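Local coordinates for protein MRG701 (Oryza sativa, PDB 5IN1) that forms a dimer through its chromodomain and probably reads methylated histone tails, as other MRG-family proteins do, at residues K21-E26 with W41-D46. Residues are numbered along the deposited sequence; the frame is centred on the assembly and turned at random.
Sequences KVQKSE and WSKSWD
The side-chain amide of Q23 reaches from strand 16-28 to D46, in the loop between strands 31-38 and 47-50. Two residues earlier, K21 extends its amine to within 5.4 Å of K43 NZ, measured from K21 NZ; these like charges do not touch, and a long, flexible lysine suits this partly exposed position. Q23 carries the contact across the two segments. Its CG lies beside the backbone N, chi1 -64°, and the extended chain beyond carries the amide to the loop. There Q23 NE2 donates to D46 OD2 at 3.0 Å, with an N-H···O angle of 150°, the amide plane standing nearly perpendicular to the carboxylate. The position of D46 OD2 is somewhat uncertain, as is its 3.0 Å salt bridge with K43 NZ. Q23 NE2 and K43 NZ lie side by side because both turn to this oxygen, with no bond between them. Aspartate offers a second oxygen, OD1, hydrogen-bonded to H37 ND1. Glutamine adds an acceptor to its donor, OE1 being hydrogen-bonded to H35 ND1. A leucine here would probably leave H35 ND1 without that mate and D46 OD2 with K43 as its one partner of this contact. K24 shares H35 with Q23 in a classic beta bulge. Further on, E26 pairs with a strand of the second subunit, continuing the sheet. The loop holds an ST turn, S42 OG accepting from S44 N at the start of 3-10 segment 43-45, within this SH3-like chromodomain barrel.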
# COMPACT_ATOMS: atom_id res chain seq x y z
N LYS A 21 18.13 5.07 1.66
CA LYS A 21 17.55 3.98 0.90
C LYS A 21 16.42 3.33 1.68
O LYS A 21 16.50 3.15 2.90
CB LYS A 21 18.61 2.96 0.52
CG LYS A 21 19.26 2.30 1.69
CD LYS A 21 20.25 1.25 1.23
CE LYS A 21 21.17 0.84 2.36
NZ LYS A 21 22.59 1.21 2.09
N VAL A 22 15.37 2.98 0.96
CA VAL A 22 14.23 2.30 1.56
C VAL A 22 14.56 0.82 1.76
O VAL A 22 14.88 0.12 0.80
CB VAL A 22 12.98 2.44 0.68
CG1 VAL A 22 11.82 1.64 1.27
CG2 VAL A 22 12.62 3.89 0.51
N GLN A 23 14.52 0.37 3.01
CA GLN A 23 14.80 -1.02 3.38
C GLN A 23 13.52 -1.85 3.33
O GLN A 23 13.55 -3.01 2.91
CB GLN A 23 15.40 -1.10 4.78
CG GLN A 23 16.76 -0.44 4.92
CD GLN A 23 17.14 -0.23 6.37
OE1 GLN A 23 16.35 0.31 7.16
NE2 GLN A 23 18.34 -0.66 6.74
N LYS A 24 12.41 -1.26 3.76
CA LYS A 24 11.12 -1.94 3.82
C LYS A 24 10.00 -0.92 3.65
O LYS A 24 10.12 0.21 4.12
CB LYS A 24 10.97 -2.69 5.15
CG LYS A 24 11.74 -4.02 5.19
CD LYS A 24 11.70 -4.71 6.55
CE LYS A 24 12.98 -5.52 6.79
NZ LYS A 24 12.76 -7.00 6.79
N SER A 25 8.92 -1.31 2.98
CA SER A 25 7.72 -0.49 2.83
C SER A 25 6.53 -1.26 3.38
O SER A 25 6.37 -2.45 3.10
CB SER A 25 7.47 -0.12 1.36
OG SER A 25 8.63 0.45 0.75
N GLU A 26 5.69 -0.59 4.16
CA GLU A 26 4.47 -1.21 4.69
C GLU A 26 3.32 -0.24 4.64
O GLU A 26 3.52 0.97 4.78
CB GLU A 26 4.67 -1.68 6.13
CG GLU A 26 5.69 -2.80 6.31
CD GLU A 26 5.93 -3.12 7.78
OE1 GLU A 26 5.32 -2.44 8.64
OE2 GLU A 26 6.72 -4.04 8.07
N TRP A 41 25.55 6.88 7.17
CA TRP A 41 25.29 7.06 8.60
C TRP A 41 25.27 5.73 9.33
O TRP A 41 25.13 4.68 8.71
CB TRP A 41 23.95 7.76 8.83
CG TRP A 41 23.95 9.23 8.59
CD1 TRP A 41 24.87 9.94 7.87
CD2 TRP A 41 23.00 10.17 9.09
NE1 TRP A 41 24.54 11.28 7.88
CE2 TRP A 41 23.39 11.44 8.63
CE3 TRP A 41 21.87 10.07 9.90
CZ2 TRP A 41 22.68 12.60 8.92
CZ3 TRP A 41 21.16 11.22 10.19
CH2 TRP A 41 21.58 12.48 9.71
N SER A 42 25.39 5.79 10.65
CA SER A 42 25.25 4.61 11.50
C SER A 42 23.90 3.92 11.29
O SER A 42 22.89 4.60 11.09
CB SER A 42 25.40 4.99 12.97
OG SER A 42 25.08 3.91 13.83
N LYS A 43 23.89 2.60 11.37
CA LYS A 43 22.64 1.83 11.33
C LYS A 43 21.74 2.18 12.52
O LYS A 43 20.53 1.97 12.45
CB LYS A 43 22.93 0.33 11.31
CG LYS A 43 23.78 -0.15 10.15
CD LYS A 43 23.16 0.20 8.79
CE LYS A 43 21.95 -0.66 8.45
NZ LYS A 43 21.42 -0.39 7.10
N SER A 44 22.32 2.71 13.59
CA SER A 44 21.55 3.23 14.73
C SER A 44 20.46 4.21 14.32
O SER A 44 19.43 4.31 14.98
CB SER A 44 22.47 3.91 15.75
OG SER A 44 23.27 2.97 16.44
N TRP A 45 20.68 4.94 13.22
CA TRP A 45 19.70 5.93 12.80
C TRP A 45 18.62 5.36 11.87
O TRP A 45 17.68 6.08 11.55
CB TRP A 45 20.39 7.12 12.11
CG TRP A 45 21.11 8.06 13.05
CD1 TRP A 45 22.46 8.22 13.17
CD2 TRP A 45 20.51 8.99 13.96
NE1 TRP A 45 22.74 9.18 14.11
CE2 TRP A 45 21.56 9.66 14.62
CE3 TRP A 45 19.20 9.30 14.30
CZ2 TRP A 45 21.34 10.64 15.59
CZ3 TRP A 45 18.98 10.28 15.27
CH2 TRP A 45 20.04 10.93 15.90
N ASP A 46 18.72 4.09 11.47
CA ASP A 46 17.68 3.48 10.65
C ASP A 46 16.33 3.58 11.36
O ASP A 46 16.26 3.32 12.57
CB ASP A 46 17.98 2.01 10.37
CG ASP A 46 19.21 1.80 9.52
OD1 ASP A 46 19.92 2.77 9.16
OD2 ASP A 46 19.49 0.63 9.22